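Local structure of ATP-dependent DNA ligase (Mycobacterium tuberculosis, 6NHX) at residues A[37-40]-A[45-48]; A[68-73]-A[132-137]; A[93-98]-A[102-107]. The protein joins broken DNA strands in an ATP-dependent reaction that releases AMP and diphosphate, working with Ku in non-homologous end joining of double-strand breaks. The protein carries 1 engineered substitution. All blocks are in the same frame, centred on the assembly; numbering follows the deposited sequence.

All three contacts lie in the nucleotide-binding part of the ligase and involve one antiparallel sheet. Contact 1 closes first along the chain. It is the hairpin of strands 35-42 and 45-50, the latter an outermost strand of that sheet. Contact 2 ties the loop before strand 74-82 to helix 124-136, and contact 3, which ties helix 92-96 to the approach of strand 105-114, falls between its two segments in sequence. Contacts 1 and 3, centres about 17 Å apart, touch through Phe106 against Val39. Contact 2 touches neither, its centre about 14 and 23 Å away. Contacts 1 and 3 thus meet on this sheet, and contact 2 holds a helix against it farther out.

Contact 1: A[37-40]-A[45-48]; sequences LLVE and AVRL
Glu40 and Arg47 pair across a beta hairpin, the one formed by strands 35-42 and 45-50 at one margin of the antiparallel sheet. They are a hydrogen-bonded antiparallel pair. Glu40 N gives a nearly straight bond to Arg47 O (2.9 Å, 171° at the hydrogen), and Arg47 N returns one to Glu40 O.

The Arg47 side chain can be followed outward. It lies alongside the Glu40 side chain, and both point the same way from the sheet. Arg47 CB and CG are 3.9 and 3.8 Å from Glu40 OE2. CD comes within 3.1 Å of the same oxygen. The chain then bends at chi3 (61°), which turns the guanidinium so that its NH1 edge meets the carboxylate. NE and CZ lie beyond CD, 3.9 and 3.7 Å from Glu40 OE2. NH1 closes the salt bridge, with OE2 at 2.7 Å and almost in the guanidinium plane. That oxygen is approached from above its own carboxylate plane, and the two flat groups are 43° apart. Arg47 NH2 has a second acidic partner in Asp6, so the guanidinium is held by two carboxylates. The two would probably stabilise its positive charge.

Residues on the reverse face of the hairpin are apolar. Val39 and Leu48 form the non-hydrogen-bonded pair and lie side by side, with Val39 CG2 against Leu48 CD2. Val39 CG1 is near both Val46 CG1 and Leu48 CD2. Leu37, Val39 and Leu48 are buried here, and Phe106 of strand 105-114 packs against the first two. Between the side-chain layers, the backbone adds CA-H...O contacts, among them Val46 CA to Glu40 O at 3.3 Å.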
# COMPACT_ATOMS: atom_id res chain seq x y z
N LEU A 37 0.31 8.99 4.53
CA LEU A 37 -0.19 10.23 5.10
C LEU A 37 0.94 11.05 5.70
O LEU A 37 1.82 10.50 6.37
CB LEU A 37 -1.21 9.98 6.21
CG LEU A 37 -2.58 9.46 5.79
CD1 LEU A 37 -3.49 9.35 7.00
CD2 LEU A 37 -3.22 10.34 4.71
N LEU A 38 0.90 12.35 5.46
CA LEU A 38 1.65 13.32 6.26
C LEU A 38 0.69 13.87 7.30
O LEU A 38 -0.45 14.23 6.98
CB LEU A 38 2.22 14.44 5.38
CG LEU A 38 3.23 13.98 4.32
CD1 LEU A 38 3.67 15.16 3.48
CD2 LEU A 38 4.44 13.30 4.96
N VAL A 39 1.16 13.94 8.54
CA VAL A 39 0.30 14.27 9.68
C VAL A 39 0.89 15.47 10.41
O VAL A 39 2.04 15.42 10.86
CB VAL A 39 0.18 13.08 10.65
CG1 VAL A 39 -0.63 13.48 11.90
CG2 VAL A 39 -0.43 11.87 9.93
N GLU A 40 0.11 16.53 10.53
CA GLU A 40 0.50 17.69 11.32
C GLU A 40 -0.32 17.67 12.60
O GLU A 40 -1.55 17.71 12.55
CB GLU A 40 0.21 18.98 10.55
CG GLU A 40 0.55 20.25 11.30
CD GLU A 40 -0.04 21.44 10.61
OE1 GLU A 40 0.72 22.20 9.99
OE2 GLU A 40 -1.28 21.61 10.68
N ALA A 45 -4.76 19.18 17.82
CA ALA A 45 -5.52 18.99 16.59
C ALA A 45 -4.63 18.38 15.52
O ALA A 45 -3.42 18.63 15.46
CB ALA A 45 -6.10 20.31 16.09
N VAL A 46 -5.25 17.59 14.65
CA VAL A 46 -4.54 16.87 13.60
C VAL A 46 -5.03 17.35 12.25
O VAL A 46 -6.22 17.59 12.06
CB VAL A 46 -4.73 15.34 13.76
CG1 VAL A 46 -4.40 14.63 12.48
CG2 VAL A 46 -3.85 14.82 14.87
N ARG A 47 -4.09 17.49 11.30
CA ARG A 47 -4.40 17.74 9.90
C ARG A 47 -3.62 16.75 9.05
O ARG A 47 -2.51 16.35 9.40
CB ARG A 47 -4.05 19.17 9.49
CG ARG A 47 -4.81 20.20 10.30
CD ARG A 47 -4.34 21.60 10.01
NE ARG A 47 -4.52 21.98 8.61
CZ ARG A 47 -3.54 22.36 7.81
NH1 ARG A 47 -2.29 22.40 8.27
NH2 ARG A 47 -3.79 22.70 6.56
N LEU A 48 -4.22 16.35 7.92
CA LEU A 48 -3.72 15.24 7.13
C LEU A 48 -3.54 15.63 5.67
O LEU A 48 -4.38 16.32 5.09
CB LEU A 48 -4.67 14.05 7.21
CG LEU A 48 -5.04 13.57 8.61
CD1 LEU A 48 -6.12 12.50 8.53
CD2 LEU A 48 -3.83 13.03 9.35

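Contact 2: A[68-73]-A[132-137]; sequences EDLADH and ETLANA
A type I beta turn from Leu70 to His73 leads into strand 74-82, and the last turn of helix 124-136 packs against it through one leucine. Leu134 CD1 makes both apolar contacts. It sits over a face of the His73 imidazole in a CH-pi contact, 3.9 Å from the ring centroid and 15° off the ring normal. The methyl is displaced somewhat toward the rim, and its nearest ring atom is His73 NE2. The two side chains slide past each other in opposite directions, and CD1 is the part that lies over the face.

The same methyl also meets Leu70 CD2, at 3.9 Å. Here the side chains cross at about a right angle. Leu134 CD1 thus fits against both ends of the turn at once. The leucine has CG trans to its backbone N (chi1 179°), which carries the isobutyl group from the helix toward the loop. Val75 of strand 74-82 touches both leucines, and loop, helix and sheet meet here.

The turn is closed by a backbone bond from His73 N to Leu70 O, 2.8 Å long. This brings Leu70 and His73 together as neighbours in space. His73 ND1 is hydrogen-bonded to Asp115 OD1, which would limit rotation of the ring. That bond would be expected to steady the ring face on which the methyl rests. No hydrogen bond links the two segments, and the contact lies away from the ATP pocket. At its outer margin Asp69, which is poorly ordered, comes only loosely near the helix end, with OD1 4.2 Å from Ala137 O.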
# COMPACT_ATOMS: atom_id res chain seq x y z
N GLU A 68 -4.25 13.97 20.60
CA GLU A 68 -4.77 14.25 21.93
C GLU A 68 -3.74 13.91 23.01
O GLU A 68 -3.75 14.51 24.09
CB GLU A 68 -6.08 13.50 22.17
CG GLU A 68 -5.91 12.14 22.82
CD GLU A 68 -7.17 11.65 23.51
OE1 GLU A 68 -7.05 11.04 24.59
OE2 GLU A 68 -8.27 11.87 22.96
N ASP A 69 -2.84 12.97 22.72
CA ASP A 69 -1.70 12.67 23.58
C ASP A 69 -0.54 13.62 23.33
O ASP A 69 0.35 13.73 24.18
CB ASP A 69 -1.25 11.23 23.30
CG ASP A 69 -0.56 10.59 24.49
OD1 ASP A 69 0.48 11.10 24.93
OD2 ASP A 69 -1.06 9.55 24.97
N LEU A 70 -0.51 14.29 22.17
CA LEU A 70 0.57 15.18 21.79
C LEU A 70 0.20 16.65 21.98
O LEU A 70 0.74 17.52 21.29
CB LEU A 70 0.95 14.96 20.32
CG LEU A 70 1.47 13.60 19.88
CD1 LEU A 70 1.43 13.51 18.37
CD2 LEU A 70 2.89 13.41 20.39
N ALA A 71 -0.70 16.94 22.93
CA ALA A 71 -1.35 18.24 22.95
C ALA A 71 -0.36 19.39 23.13
O ALA A 71 -0.61 20.50 22.66
CB ALA A 71 -2.43 18.28 24.03
N ASP A 72 0.77 19.14 23.81
CA ASP A 72 1.76 20.19 24.02
C ASP A 72 2.77 20.30 22.88
O ASP A 72 3.55 21.26 22.85
CB ASP A 72 2.52 19.97 25.34
CG ASP A 72 1.59 19.72 26.52
OD1 ASP A 72 1.70 18.64 27.15
OD2 ASP A 72 0.76 20.60 26.83
N HIS A 73 2.77 19.36 21.95
CA HIS A 73 3.76 19.31 20.89
C HIS A 73 3.21 19.91 19.60
O HIS A 73 2.01 19.94 19.34
CB HIS A 73 4.17 17.86 20.60
CG HIS A 73 5.01 17.23 21.67
ND1 HIS A 73 6.32 17.59 21.89
CD2 HIS A 73 4.73 16.24 22.55
CE1 HIS A 73 6.81 16.86 22.88
NE2 HIS A 73 5.87 16.03 23.29
N GLU A 132 11.55 8.00 17.88
CA GLU A 132 11.41 6.94 18.88
C GLU A 132 11.21 7.54 20.26
O GLU A 132 10.37 7.08 21.04
CB GLU A 132 12.65 6.05 18.89
CG GLU A 132 12.93 5.28 17.63
CD GLU A 132 14.28 4.59 17.70
OE1 GLU A 132 14.50 3.65 16.92
OE2 GLU A 132 15.12 4.98 18.55
N THR A 133 11.99 8.59 20.59
CA THR A 133 11.83 9.26 21.88
C THR A 133 10.43 9.84 22.03
O THR A 133 9.80 9.69 23.08
CB THR A 133 12.88 10.38 22.02
OG1 THR A 133 14.20 9.81 21.99
CG2 THR A 133 12.70 11.15 23.33
N LEU A 134 9.94 10.51 20.99
CA LEU A 134 8.60 11.07 21.03
C LEU A 134 7.55 9.98 21.25
O LEU A 134 6.63 10.14 22.06
CB LEU A 134 8.32 11.80 19.71
CG LEU A 134 6.94 12.44 19.58
CD1 LEU A 134 6.74 13.51 20.65
CD2 LEU A 134 6.72 13.02 18.19
N ALA A 135 7.70 8.86 20.55
CA ALA A 135 6.71 7.80 20.65
C ALA A 135 6.78 7.08 21.99
O ALA A 135 5.75 6.61 22.48
CB ALA A 135 6.89 6.78 19.53
N ASN A 136 7.98 6.94 22.57
CA ASN A 136 8.11 6.27 23.86
C ASN A 136 7.36 7.01 24.96
O ASN A 136 7.05 6.40 25.99
CB ASN A 136 9.58 6.19 24.27
CG ASN A 136 10.39 5.25 23.42
OD1 ASN A 136 9.85 4.37 22.74
ND2 ASN A 136 11.71 5.43 23.44
N ALA A 137 7.09 8.29 24.77
CA ALA A 137 6.43 9.10 25.78
C ALA A 137 4.95 9.35 25.47
O ALA A 137 4.28 10.00 26.28
CB ALA A 137 7.16 10.44 25.93

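Contact 3: A[93-98]-A[102-107]; sequences SQMQNR and TRVEFW
Arg98 lies across Val104 at about a right angle, just past the end of helix 92-96, while Thr102 fits against the base of the same arginine. The short connection after the helix turns the chain back, and the run up to strand 105-114 then passes alongside the helix end. Arg98 and Thr102 face each other where the chain doubles back, with CB to CB at 3.8 Å. Thr102 OG1 lies against Arg98 CA, but its hydrogen bond is with Gly99 N, within the connection.

Arg98 CG stands between its backbone N and carbonyl carbon (chi1 69°), and from there the chain runs extended to NE. This carries CD past Val104 CG2. Arg98 CD meets Val104 CG2 at 3.8 Å, and NH1 comes to 3.9 Å from that methyl. The guanidinium is oblique to the methyl. Its NH2 is hydrogen-bonded to Glu59 O, which anchors the far end of the side chain.

The other branch of Val104 faces the helix. CG1 meets Met95 CE at 4.1 Å, and these two side chains also cross at about a right angle. Met95 bends at chi2 and chi3, which brings its methyl back toward Val104. Tyr35 and Ala81 also touch Met95. Its side chain is about 7 Å from that of Asp33, a probable manganese-binding residue.

Val104 therefore uses both methyls: CG1 meets the methionine methyl, and CG2 meets CD and NH1 of Arg98. No hydrogen bond spans the two segments. The association rests on van der Waals contact, while Arg98 NH2 and Thr102 OG1 bond to the backbone groups Glu59 O and Gly99 N.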
# COMPACT_ATOMS: atom_id res chain seq x y z
N SER A 93 -6.32 -4.21 0.79
CA SER A 93 -7.71 -4.41 0.38
C SER A 93 -8.66 -4.08 1.53
O SER A 93 -9.75 -3.54 1.29
CB SER A 93 -7.94 -5.82 -0.15
OG SER A 93 -7.73 -6.81 0.83
N GLN A 94 -8.28 -4.38 2.78
CA GLN A 94 -9.16 -4.01 3.88
C GLN A 94 -9.20 -2.50 4.09
O GLN A 94 -10.25 -1.97 4.46
CB GLN A 94 -8.79 -4.76 5.16
CG GLN A 94 -8.99 -6.25 4.99
CD GLN A 94 -9.00 -7.02 6.29
OE1 GLN A 94 -9.41 -6.50 7.33
NE2 GLN A 94 -8.55 -8.27 6.24
N MET A 95 -8.09 -1.81 3.84
CA MET A 95 -8.12 -0.35 3.84
C MET A 95 -9.02 0.18 2.73
O MET A 95 -9.89 1.02 2.97
CB MET A 95 -6.70 0.20 3.71
CG MET A 95 -6.65 1.68 3.42
SD MET A 95 -7.39 2.68 4.73
CE MET A 95 -6.19 2.48 6.03
N GLN A 96 -8.83 -0.33 1.51
CA GLN A 96 -9.62 0.14 0.37
C GLN A 96 -11.10 -0.11 0.56
O GLN A 96 -11.93 0.64 0.04
CB GLN A 96 -9.13 -0.59 -0.88
CG GLN A 96 -8.70 0.31 -1.98
CD GLN A 96 -8.27 -0.45 -3.21
OE1 GLN A 96 -8.45 -1.67 -3.31
NE2 GLN A 96 -7.66 0.26 -4.14
N ASN A 97 -11.47 -1.17 1.28
CA ASN A 97 -12.86 -1.53 1.47
C ASN A 97 -13.35 -1.23 2.88
O ASN A 97 -14.33 -1.83 3.33
CB ASN A 97 -13.08 -3.01 1.12
CG ASN A 97 -12.88 -3.29 -0.36
OD1 ASN A 97 -13.82 -3.17 -1.15
ND2 ASN A 97 -11.68 -3.68 -0.74
N ARG A 98 -12.70 -0.31 3.57
CA ARG A 98 -13.07 -0.06 4.96
C ARG A 98 -14.45 0.57 5.04
O ARG A 98 -14.90 1.28 4.13
CB ARG A 98 -12.04 0.84 5.64
CG ARG A 98 -11.99 2.27 5.16
CD ARG A 98 -10.86 2.97 5.88
NE ARG A 98 -10.55 4.29 5.33
CZ ARG A 98 -10.90 5.43 5.90
NH1 ARG A 98 -11.58 5.43 7.04
NH2 ARG A 98 -10.57 6.59 5.34
N THR A 102 -14.66 0.19 10.73
CA THR A 102 -13.32 -0.37 10.59
C THR A 102 -12.32 0.47 11.35
O THR A 102 -12.27 1.69 11.21
CB THR A 102 -12.94 -0.40 9.11
OG1 THR A 102 -13.95 -1.09 8.38
CG2 THR A 102 -11.62 -1.13 8.93
N ARG A 103 -11.48 -0.19 12.15
CA ARG A 103 -10.43 0.50 12.89
C ARG A 103 -9.27 0.84 11.96
O ARG A 103 -8.80 -0.01 11.21
CB ARG A 103 -9.95 -0.37 14.05
CG ARG A 103 -11.09 -0.96 14.88
CD ARG A 103 -10.61 -2.00 15.88
NE ARG A 103 -9.60 -1.47 16.80
CZ ARG A 103 -9.86 -0.64 17.81
NH1 ARG A 103 -11.10 -0.22 18.04
NH2 ARG A 103 -8.87 -0.22 18.59
N VAL A 104 -8.85 2.10 11.98
CA VAL A 104 -7.71 2.60 11.22
C VAL A 104 -6.64 3.07 12.19
O VAL A 104 -6.95 3.77 13.16
CB VAL A 104 -8.14 3.75 10.29
CG1 VAL A 104 -6.93 4.39 9.60
CG2 VAL A 104 -9.16 3.24 9.26
N GLU A 105 -5.39 2.68 11.94
CA GLU A 105 -4.24 3.14 12.71
C GLU A 105 -3.34 3.98 11.82
O GLU A 105 -3.32 3.84 10.60
CB GLU A 105 -3.43 1.94 13.21
CG GLU A 105 -4.21 1.04 14.15
CD GLU A 105 -3.37 0.07 14.94
OE1 GLU A 105 -2.18 0.33 15.17
OE2 GLU A 105 -3.92 -0.97 15.37
N PHE A 106 -2.55 4.83 12.46
CA PHE A 106 -1.46 5.52 11.79
C PHE A 106 -0.15 4.95 12.32
O PHE A 106 0.09 4.98 13.53
CB PHE A 106 -1.53 7.03 12.02
CG PHE A 106 -0.38 7.79 11.41
CD1 PHE A 106 -0.21 7.86 10.03
CD2 PHE A 106 0.54 8.42 12.22
CE1 PHE A 106 0.85 8.56 9.48
CE2 PHE A 106 1.61 9.12 11.67
CZ PHE A 106 1.76 9.19 10.32
N TRP A 107 0.66 4.39 11.43
CA TRP A 107 1.98 3.89 11.79
C TRP A 107 3.00 4.89 11.27
O TRP A 107 3.20 5.00 10.05
CB TRP A 107 2.23 2.49 11.20
CG TRP A 107 1.45 1.40 11.92
CD1 TRP A 107 0.46 1.57 12.85
CD2 TRP A 107 1.60 -0.03 11.75
NE1 TRP A 107 -0.01 0.34 13.28
CE2 TRP A 107 0.67 -0.65 12.62
CE3 TRP A 107 2.42 -0.83 10.97
CZ2 TRP A 107 0.55 -2.03 12.72
CZ3 TRP A 107 2.29 -2.22 11.07
CH2 TRP A 107 1.36 -2.80 11.93